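Local coordinates for protein beta-d-glucoside glucohydrolase (Hypocrea jecorina, PDB 3ZZ1) that probably hydrolyses terminal, non-reducing beta-D-glucosyl residues to release beta-D-glucose, as a secreted family 3 beta-glucosidase of cellulose degradation, at residues Leu167-Ile172 against Cys202-Val207; Tyr185-Ala190 against Asn670-Asp675; Thr321-Ile326 against Ser507-Asn512. One frame throughout, in Å; residues are numbered along the deposited sequence.

Contact 1 (Leu167-Ile172 against Cys202-Val207); sequences LNRETI and CSYNKV
Tyr204 and Lys206 meet the Arg169-Ile172 turn in a contact of a loop turn with a loop that runs into strand 206-207, within the N-terminal domain, TIM-barrel-type as in other family 3 glycoside hydrolases. Cys202 ends barrel strand 199-202, and the chain then turns into a small mixed sheet. It illustrates how an excursion from a barrel can be tied down by one backbone bond and an aromatic ring lined on one side by two neighbouring chains. Lys206 N donates to Ile172 O over 2.9 Å at a fairly straight 161°, and the pairing passes directly into the parallel strands 173-174 and 206-207. On the turn side, Asn168 O accepts from the backbone N of both Thr171 and Ile172. The extended chains of Arg169 and Glu170 run alongside the Tyr204 ring and reach it from the same side. Arg169 brings its guanidinium against CD2 and CE2, with Tyr204 CE2 over the guanidinium face and 3.4 Å from NH1, although the planes are 55° apart. Glu170 CG approaches Tyr204 CD1 at 3.7 Å, its carboxylate stacked at 26° to the ring. The polar ends have further partners: Arg169 NH1 forms a salt bridge with Glu441, and Tyr204 OH bonds to Trp237 O. Water joins the outer edge, giving a proton to Thr171 O at 2.9 Å and accepting one from Lys206 NZ at 2.7 Å.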
loop_
_atom_site.group_PDB
_atom_site.type_symbol
_atom_site.label_atom_id
_atom_site.label_comp_id
_atom_site.label_asym_id
_atom_site.label_seq_id
_atom_site.Cartn_x
_atom_site.Cartn_y
_atom_site.Cartn_z
ATOM N N LEU A 167 -8.836 -15.466 -2.816
ATOM C CA LEU A 167 -9.576 -16.724 -2.917
ATOM C C LEU A 167 -10.327 -17.025 -1.628
ATOM O O LEU A 167 -9.727 -17.087 -0.552
ATOM C CB LEU A 167 -8.641 -17.891 -3.268
ATOM C CG LEU A 167 -9.247 -19.304 -3.248
ATOM C CD1 LEU A 167 -10.329 -19.481 -4.327
ATOM C CD2 LEU A 167 -8.163 -20.371 -3.387
ATOM N N ASN A 168 -11.640 -17.206 -1.761
ATOM C CA ASN A 168 -12.541 -17.464 -0.632
ATOM C C ASN A 168 -12.487 -16.408 0.478
ATOM O O ASN A 168 -12.802 -16.702 1.634
ATOM C CB ASN A 168 -12.311 -18.869 -0.051
ATOM C CG ASN A 168 -12.498 -19.966 -1.081
ATOM O OD1 ASN A 168 -11.658 -20.857 -1.218
ATOM N ND2 ASN A 168 -13.601 -19.906 -1.812
ATOM N N ARG A 169 -12.111 -15.182 0.115
ATOM C CA ARG A 169 -12.035 -14.069 1.066
ATOM C C ARG A 169 -13.292 -13.870 1.930
ATOM O O ARG A 169 -13.192 -13.389 3.053
ATOM C CB ARG A 169 -11.691 -12.759 0.345
ATOM C CG ARG A 169 -12.737 -12.288 -0.659
ATOM C CD ARG A 169 -12.385 -10.922 -1.211
ATOM N NE ARG A 169 -13.359 -10.441 -2.186
ATOM C CZ ARG A 169 -13.479 -9.167 -2.551
ATOM N NH1 ARG A 169 -12.693 -8.245 -2.015
ATOM N NH2 ARG A 169 -14.393 -8.810 -3.440
ATOM N N GLU A 170 -14.461 -14.231 1.405
ATOM C CA GLU A 170 -15.725 -14.054 2.134
ATOM C C GLU A 170 -16.055 -15.198 3.098
ATOM O O GLU A 170 -17.013 -15.101 3.873
ATOM C CB GLU A 170 -16.892 -13.821 1.162
ATOM C CG GLU A 170 -16.749 -12.547 0.336
ATOM C CD GLU A 170 -17.997 -12.195 -0.448
ATOM O OE1 GLU A 170 -19.112 -12.258 0.116
ATOM O OE2 GLU A 170 -17.860 -11.835 -1.631
ATOM N N THR A 171 -15.264 -16.273 3.047
ATOM C CA THR A 171 -15.524 -17.470 3.852
ATOM C C THR A 171 -14.327 -17.944 4.685
ATOM O O THR A 171 -14.506 -18.439 5.803
ATOM C CB THR A 171 -16.028 -18.650 2.987
ATOM O OG1 THR A 171 -15.067 -18.953 1.965
ATOM C CG2 THR A 171 -17.379 -18.320 2.343
ATOM N N ILE A 172 -13.117 -17.798 4.141
ATOM C CA ILE A 172 -11.898 -18.250 4.818
ATOM C C ILE A 172 -11.701 -17.596 6.191
ATOM O O ILE A 172 -12.054 -16.430 6.397
ATOM C CB ILE A 172 -10.626 -18.048 3.933
ATOM C CG1 ILE A 172 -9.474 -18.928 4.428
ATOM C CG2 ILE A 172 -10.229 -16.562 3.845
ATOM C CD1 ILE A 172 -8.325 -19.097 3.425
ATOM N N CYS A 202 -13.637 -2.840 8.109
ATOM C CA CYS A 202 -13.465 -4.258 8.455
ATOM C C CYS A 202 -13.629 -5.171 7.234
ATOM O O CYS A 202 -14.369 -4.847 6.303
ATOM C CB CYS A 202 -14.369 -4.689 9.621
ATOM S SG CYS A 202 -16.140 -4.350 9.447
ATOM N N SER A 203 -12.936 -6.307 7.254
ATOM C CA SER A 203 -12.736 -7.130 6.058
ATOM C C SER A 203 -13.804 -8.198 5.825
ATOM O O SER A 203 -14.661 -8.438 6.680
ATOM C CB SER A 203 -11.341 -7.771 6.085
ATOM O OG SER A 203 -11.178 -8.594 7.226
ATOM N N TYR A 204 -13.729 -8.841 4.657
ATOM C CA TYR A 204 -14.652 -9.921 4.278
ATOM C C TYR A 204 -14.449 -11.209 5.066
ATOM O O TYR A 204 -15.392 -11.973 5.265
ATOM C CB TYR A 204 -14.515 -10.253 2.788
ATOM C CG TYR A 204 -15.259 -9.316 1.870
ATOM C CD1 TYR A 204 -16.653 -9.245 1.891
ATOM C CD2 TYR A 204 -14.570 -8.511 0.962
ATOM C CE1 TYR A 204 -17.340 -8.387 1.043
ATOM C CE2 TYR A 204 -15.245 -7.651 0.110
ATOM C CZ TYR A 204 -16.626 -7.591 0.159
ATOM O OH TYR A 204 -17.285 -6.739 -0.686
ATOM N N ASN A 205 -13.213 -11.453 5.491
ATOM C CA ASN A 205 -12.819 -12.756 6.021
ATOM C C ASN A 205 -13.200 -12.966 7.472
ATOM O O ASN A 205 -13.600 -12.032 8.165
ATOM C CB ASN A 205 -11.311 -12.967 5.851
ATOM C CG ASN A 205 -10.498 -11.844 6.457
ATOM O OD1 ASN A 205 -10.443 -10.748 5.905
ATOM N ND2 ASN A 205 -9.859 -12.110 7.598
ATOM N N LYS A 206 -13.072 -14.210 7.914
ATOM C CA LYS A 206 -13.197 -14.544 9.322
ATOM C C LYS A 206 -11.836 -14.443 9.995
ATOM O O LYS A 206 -10.792 -14.588 9.349
ATOM C CB LYS A 206 -13.781 -15.949 9.497
ATOM C CG LYS A 206 -15.232 -16.088 9.070
ATOM C CD LYS A 206 -15.750 -17.487 9.347
ATOM C CE LYS A 206 -17.257 -17.540 9.257
ATOM N NZ LYS A 206 -17.761 -18.929 9.108
ATOM N N VAL A 207 -11.865 -14.165 11.294
ATOM C CA VAL A 207 -10.674 -14.105 12.127
ATOM C C VAL A 207 -10.962 -15.016 13.317
ATOM O O VAL A 207 -11.854 -14.727 14.125
ATOM C CB VAL A 207 -10.384 -12.654 12.605
ATOM C CG1 VAL A 207 -9.242 -12.622 13.628
ATOM C CG2 VAL A 207 -10.072 -11.742 11.423
HETATM O O HOH W 1 -16.407 -6.283 -3.105
HETATM O O HOH W 2 -17.086 -19.468 6.512
#

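Contact 2 (Tyr185-Ala190 against Asn670-Asp675); sequences YTWPFA and NIRRRD
Arg672, at the end of strand 664-672, approaches Trp187 obliquely, its NH2 lying 3.7 Å from CZ2 of the indole. Its chain bends at chi3 (-58°), allowing NE and NH2 to grip Asp675 side-on: NH2 meets the syn lone pair of OD1 at 2.9 Å in the guanidinium plane, while NE donates to OD2. The backbone N of Arg672 donates to that same OD2, so a single carboxylate both orients the arginine and braces the turn leaving the strand. A water accepts from Arg672 NH2 and from Trp187 NE1, joining the two segments. Two residues on, Arg674 supplies the main contact, a cation-pi pair. Its CZ sits 3.7 Å from the centroid of the indole five-membered ring, 19° off the ring normal, and NH2, lying over the indole face, also donates to the backbone O of the same Trp187 at 3.0 Å in a bent hydrogen bond (144°). Ala190 CB packs 3.6 Å from this NH2. Asp675 closes the segment by placing OD1 at the indole edge, 3.5 Å from Trp187 CZ2. Arg672 and Arg674 also share Asp191, each forming a salt bridge to a different oxygen, which would offset their neighbouring charges. The whole arrangement joins helix 178-194 of the N-terminal domain to the fibronectin type III-like domain, with helix 134-150 beside Arg672 and Asp675, and strand 613-623 paired with strand 664-672.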
loop_
_atom_site.group_PDB
_atom_site.type_symbol
_atom_site.label_atom_id
_atom_site.label_comp_id
_atom_site.label_asym_id
_atom_site.label_seq_id
_atom_site.Cartn_x
_atom_site.Cartn_y
_atom_site.Cartn_z
ATOM N N TYR A 185 0.482 -7.811 11.684
ATOM C CA TYR A 185 -0.656 -7.347 10.889
ATOM C C TYR A 185 -1.359 -6.094 11.410
ATOM O O TYR A 185 -1.728 -5.229 10.615
ATOM C CB TYR A 185 -1.626 -8.500 10.620
ATOM C CG TYR A 185 -0.938 -9.600 9.842
ATOM C CD1 TYR A 185 -0.707 -9.467 8.473
ATOM C CD2 TYR A 185 -0.470 -10.748 10.481
ATOM C CE1 TYR A 185 -0.056 -10.458 7.757
ATOM C CE2 TYR A 185 0.184 -11.746 9.772
ATOM C CZ TYR A 185 0.388 -11.590 8.409
ATOM O OH TYR A 185 1.039 -12.563 7.692
ATOM N N THR A 186 -1.532 -5.989 12.723
ATOM C CA THR A 186 -2.202 -4.823 13.315
ATOM C C THR A 186 -1.283 -3.603 13.331
ATOM O O THR A 186 -1.752 -2.475 13.222
ATOM C CB THR A 186 -2.742 -5.116 14.739
ATOM O OG1 THR A 186 -3.568 -6.283 14.707
ATOM C CG2 THR A 186 -3.586 -3.957 15.248
ATOM N N TRP A 187 0.023 -3.844 13.451
ATOM C CA TRP A 187 1.040 -2.784 13.499
ATOM C C TRP A 187 0.761 -1.562 12.596
ATOM O O TRP A 187 0.745 -0.429 13.093
ATOM C CB TRP A 187 2.438 -3.368 13.221
ATOM C CG TRP A 187 3.563 -2.350 13.211
ATOM C CD1 TRP A 187 3.776 -1.368 12.280
ATOM C CD2 TRP A 187 4.632 -2.238 14.160
ATOM N NE1 TRP A 187 4.900 -0.645 12.597
ATOM C CE2 TRP A 187 5.447 -1.156 13.745
ATOM C CE3 TRP A 187 4.978 -2.940 15.324
ATOM C CZ2 TRP A 187 6.589 -0.759 14.454
ATOM C CZ3 TRP A 187 6.117 -2.546 16.030
ATOM C CH2 TRP A 187 6.909 -1.466 15.585
ATOM N N PRO A 188 0.561 -1.777 11.273
ATOM C CA PRO A 188 0.354 -0.615 10.396
ATOM C C PRO A 188 -0.976 0.116 10.605
ATOM O O PRO A 188 -1.089 1.294 10.250
ATOM C CB PRO A 188 0.415 -1.223 8.988
ATOM C CG PRO A 188 0.087 -2.658 9.175
ATOM C CD PRO A 188 0.691 -3.019 10.491
ATOM N N PHE A 189 -1.970 -0.572 11.159
ATOM C CA PHE A 189 -3.238 0.067 11.507
ATOM C C PHE A 189 -3.067 0.993 12.709
ATOM O O PHE A 189 -3.751 2.019 12.808
ATOM C CB PHE A 189 -4.330 -0.974 11.754
ATOM C CG PHE A 189 -4.834 -1.624 10.498
ATOM C CD1 PHE A 189 -5.881 -1.059 9.782
ATOM C CD2 PHE A 189 -4.253 -2.803 10.021
ATOM C CE1 PHE A 189 -6.350 -1.658 8.615
ATOM C CE2 PHE A 189 -4.712 -3.403 8.856
ATOM C CZ PHE A 189 -5.767 -2.830 8.154
ATOM N N ALA A 190 -2.139 0.648 13.602
ATOM C CA ALA A 190 -1.792 1.529 14.722
ATOM C C ALA A 190 -1.187 2.848 14.235
ATOM O O ALA A 190 -1.522 3.912 14.747
ATOM C CB ALA A 190 -0.857 0.836 15.700
ATOM N N ASN A 670 14.943 8.088 13.448
ATOM C CA ASN A 670 14.325 8.275 14.755
ATOM C C ASN A 670 13.596 7.017 15.199
ATOM O O ASN A 670 12.739 6.489 14.476
ATOM C CB ASN A 670 13.381 9.482 14.742
ATOM C CG ASN A 670 14.123 10.789 14.524
ATOM O OD1 ASN A 670 15.215 10.985 15.053
ATOM N ND2 ASN A 670 13.536 11.687 13.734
ATOM N N ILE A 671 13.948 6.543 16.391
ATOM C CA ILE A 671 13.423 5.286 16.907
ATOM C C ILE A 671 12.381 5.518 17.997
ATOM O O ILE A 671 12.691 6.055 19.063
ATOM C CB ILE A 671 14.559 4.370 17.413
ATOM C CG1 ILE A 671 15.506 4.024 16.254
ATOM C CG2 ILE A 671 13.990 3.108 18.060
ATOM C CD1 ILE A 671 16.697 3.190 16.656
ATOM N N ARG A 672 11.144 5.120 17.705
ATOM C CA ARG A 672 10.042 5.211 18.655
ATOM C C ARG A 672 10.141 4.049 19.629
ATOM O O ARG A 672 10.789 3.036 19.331
ATOM C CB ARG A 672 8.693 5.167 17.928
ATOM C CG ARG A 672 8.533 6.214 16.816
ATOM C CD ARG A 672 7.366 5.891 15.888
ATOM N NE ARG A 672 7.506 4.579 15.258
ATOM C CZ ARG A 672 6.746 4.117 14.264
ATOM N NH1 ARG A 672 5.771 4.854 13.756
ATOM N NH2 ARG A 672 6.965 2.902 13.775
ATOM N N ARG A 673 9.492 4.178 20.785
ATOM C CA ARG A 673 9.502 3.100 21.762
ATOM C C ARG A 673 9.031 1.766 21.166
ATOM O O ARG A 673 9.628 0.717 21.440
ATOM C CB ARG A 673 8.678 3.440 23.003
ATOM C CG ARG A 673 8.784 2.345 24.050
ATOM C CD ARG A 673 7.960 2.594 25.291
ATOM N NE ARG A 673 8.191 1.513 26.251
ATOM C CZ ARG A 673 9.246 1.440 27.055
ATOM N NH1 ARG A 673 10.172 2.391 27.035
ATOM N NH2 ARG A 673 9.377 0.416 27.881
ATOM N N ARG A 674 7.975 1.815 20.355
ATOM C CA ARG A 674 7.421 0.605 19.732
ATOM C C ARG A 674 8.401 -0.080 18.765
ATOM O O ARG A 674 8.314 -1.290 18.541
ATOM C CB ARG A 674 6.076 0.901 19.049
ATOM C CG ARG A 674 6.165 1.734 17.772
ATOM C CD ARG A 674 4.812 2.320 17.391
ATOM N NE ARG A 674 3.860 1.305 16.940
ATOM C CZ ARG A 674 3.544 1.064 15.667
ATOM N NH1 ARG A 674 4.101 1.760 14.674
ATOM N NH2 ARG A 674 2.658 0.117 15.384
ATOM N N ASP A 675 9.338 0.691 18.214
ATOM C CA ASP A 675 10.358 0.152 17.306
ATOM C C ASP A 675 11.363 -0.756 18.016
ATOM O O ASP A 675 12.115 -1.477 17.364
ATOM C CB ASP A 675 11.082 1.281 16.560
ATOM C CG ASP A 675 10.144 2.105 15.683
ATOM O OD1 ASP A 675 9.200 1.532 15.088
ATOM O OD2 ASP A 675 10.355 3.333 15.590
HETATM O O HOH W 3 5.647 1.944 11.364
#

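Contact 3 (Thr321-Ile326 against Ser507-Asn512); sequences TNVRAI and SQESGN
Arg324 extends CG anti to its backbone N (chi1 176°) and then bends at chi2, while Glu509 bends at chi2 (-68°); together these turns bring the arginine chain across the glutamate. Glu509 OE1 comes 3.3 Å from Arg324 CD, but the charged ends stop short of a salt bridge, with NH1 4.1 Å from OE1. A water fills the role of intermediary, accepting from Arg324 NH1 at 2.9 Å and donating to Glu509 OE1 at 2.8 Å. The same OE1 receives Asn512 ND2 at 2.9 Å, and Asn512 lays its CB over one guanidinium face, 3.4 Å from Arg324 NE. Arg324 NE itself pairs with Asp516, and Glu509 OE2 bonds to Tyr391. Beside this polar patch, Val323 points CG1 into aliphatic carbons, about 4.0 Å from both Gln508 CG and Glu509 CG. Glu509 occupies the N-cap position of helix 510-518, so helix 320-329 packs against the beginning of that helix. Ser507 OG bonds to Ala74 of the N-terminal domain and helix 87-103 lies against helix 320-329, so the contact sits where that domain meets the alpha/beta sandwich characteristic of the second domain in family 3 enzymes.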
loop_
_atom_site.group_PDB
_atom_site.type_symbol
_atom_site.label_atom_id
_atom_site.label_comp_id
_atom_site.label_asym_id
_atom_site.label_seq_id
_atom_site.Cartn_x
_atom_site.Cartn_y
_atom_site.Cartn_z
ATOM N N THR A 321 2.467 15.687 -11.534
ATOM C CA THR A 321 3.855 15.791 -11.079
ATOM C C THR A 321 4.157 14.733 -10.021
ATOM O O THR A 321 5.260 14.196 -9.978
ATOM C CB THR A 321 4.176 17.180 -10.492
ATOM O OG1 THR A 321 3.295 17.450 -9.395
ATOM C CG2 THR A 321 4.044 18.275 -11.557
ATOM N N ASN A 322 3.171 14.434 -9.176
ATOM C CA ASN A 322 3.330 13.399 -8.167
ATOM C C ASN A 322 3.396 12.018 -8.803
ATOM O O ASN A 322 4.241 11.207 -8.429
ATOM C CB ASN A 322 2.205 13.445 -7.128
ATOM C CG ASN A 322 2.324 12.334 -6.088
ATOM O OD1 ASN A 322 1.660 11.304 -6.193
ATOM N ND2 ASN A 322 3.180 12.536 -5.088
ATOM N N VAL A 323 2.499 11.763 -9.762
ATOM C CA VAL A 323 2.448 10.472 -10.447
ATOM C C VAL A 323 3.749 10.247 -11.222
ATOM O O VAL A 323 4.366 9.186 -11.117
ATOM C CB VAL A 323 1.216 10.353 -11.381
ATOM C CG1 VAL A 323 1.138 8.960 -11.995
ATOM C CG2 VAL A 323 -0.061 10.650 -10.613
ATOM N N ARG A 324 4.163 11.269 -11.974
ATOM C CA ARG A 324 5.447 11.285 -12.675
ATOM C C ARG A 324 6.596 10.976 -11.722
ATOM O O ARG A 324 7.391 10.077 -11.984
ATOM C CB ARG A 324 5.666 12.647 -13.356
ATOM C CG ARG A 324 7.030 12.840 -14.050
ATOM C CD ARG A 324 7.116 12.035 -15.338
ATOM N NE ARG A 324 8.332 12.301 -16.105
ATOM C CZ ARG A 324 8.464 13.268 -17.013
ATOM N NH1 ARG A 324 7.455 14.092 -17.280
ATOM N NH2 ARG A 324 9.612 13.411 -17.665
ATOM N N ALA A 325 6.664 11.715 -10.614
ATOM C CA ALA A 325 7.747 11.557 -9.639
ATOM C C ALA A 325 7.797 10.153 -9.037
ATOM O O ALA A 325 8.869 9.553 -8.950
ATOM C CB ALA A 325 7.647 12.614 -8.537
ATOM N N ILE A 326 6.642 9.627 -8.632
ATOM C CA ILE A 326 6.602 8.317 -7.981
ATOM C C ILE A 326 6.805 7.173 -8.974
ATOM O O ILE A 326 7.545 6.228 -8.691
ATOM C CB ILE A 326 5.318 8.125 -7.146
ATOM C CG1 ILE A 326 5.360 9.029 -5.906
ATOM C CG2 ILE A 326 5.166 6.667 -6.739
ATOM C CD1 ILE A 326 4.112 8.976 -5.044
ATOM N N SER A 507 1.027 3.788 -13.343
ATOM C CA SER A 507 -0.195 4.480 -13.765
ATOM C C SER A 507 0.026 5.296 -15.057
ATOM O O SER A 507 0.806 4.888 -15.928
ATOM C CB SER A 507 -0.754 5.345 -12.633
ATOM O OG SER A 507 -2.021 5.859 -12.980
ATOM N N GLN A 508 -0.639 6.447 -15.155
ATOM C CA GLN A 508 -0.707 7.248 -16.387
ATOM C C GLN A 508 0.629 7.794 -16.907
ATOM O O GLN A 508 0.733 8.157 -18.081
ATOM C CB GLN A 508 -1.704 8.400 -16.208
ATOM C CG GLN A 508 -1.287 9.429 -15.163
ATOM C CD GLN A 508 -2.441 10.274 -14.659
ATOM O OE1 GLN A 508 -3.522 9.760 -14.358
ATOM N NE2 GLN A 508 -2.208 11.572 -14.536
ATOM N N GLU A 509 1.637 7.859 -16.041
ATOM C CA GLU A 509 2.934 8.439 -16.410
ATOM C C GLU A 509 3.984 7.389 -16.783
ATOM O O GLU A 509 5.178 7.687 -16.833
ATOM C CB GLU A 509 3.455 9.358 -15.295
ATOM C CG GLU A 509 2.765 10.717 -15.229
ATOM C CD GLU A 509 3.062 11.614 -16.430
ATOM O OE1 GLU A 509 4.206 11.616 -16.928
ATOM O OE2 GLU A 509 2.145 12.330 -16.875
ATOM N N SER A 510 3.528 6.169 -17.058
ATOM C CA SER A 510 4.412 5.047 -17.396
ATOM C C SER A 510 5.620 5.421 -18.267
ATOM O O SER A 510 6.773 5.278 -17.838
ATOM C CB SER A 510 3.614 3.930 -18.077
ATOM O OG SER A 510 4.467 2.852 -18.425
ATOM N N GLY A 511 5.345 5.888 -19.483
ATOM C CA GLY A 511 6.389 6.136 -20.481
ATOM C C GLY A 511 7.385 7.224 -20.119
ATOM O O GLY A 511 8.589 7.051 -20.303
ATOM N N ASN A 512 6.883 8.349 -19.609
ATOM C CA ASN A 512 7.737 9.463 -19.210
ATOM C C ASN A 512 8.694 9.062 -18.100
ATOM O O ASN A 512 9.891 9.339 -18.176
ATOM C CB ASN A 512 6.903 10.668 -18.771
ATOM C CG ASN A 512 6.188 11.347 -19.928
ATOM O OD1 ASN A 512 6.634 11.289 -21.073
ATOM N ND2 ASN A 512 5.074 12.014 -19.623
HETATM O O HOH W 4 4.628 14.388 -16.702
#

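How the contacts relate
The three contacts illustrate how chemistry varies with position in a multidomain enzyme. Contacts 2 and 3 are buried, whereas contact 1 is only partly so, and two of its touching residues, Glu170 and Thr171, are exposed. Contacts 1 and 2 both involve the N-terminal domain: helix 178-194 lies in the chain between the two segments of contact 1, and the nearest atoms of the two contacts are about 7 Å apart. Contact 3 lies on the other side of the chain's centre from both. Arginine recurs throughout, meeting a tyrosine ring in contact 1, an indole in contact 2 and an asparagine methylene in contact 3. A backbone-to-backbone bond crosses contact 1 alone, while contact 2 joins domains far apart in sequence through a side-chain donor.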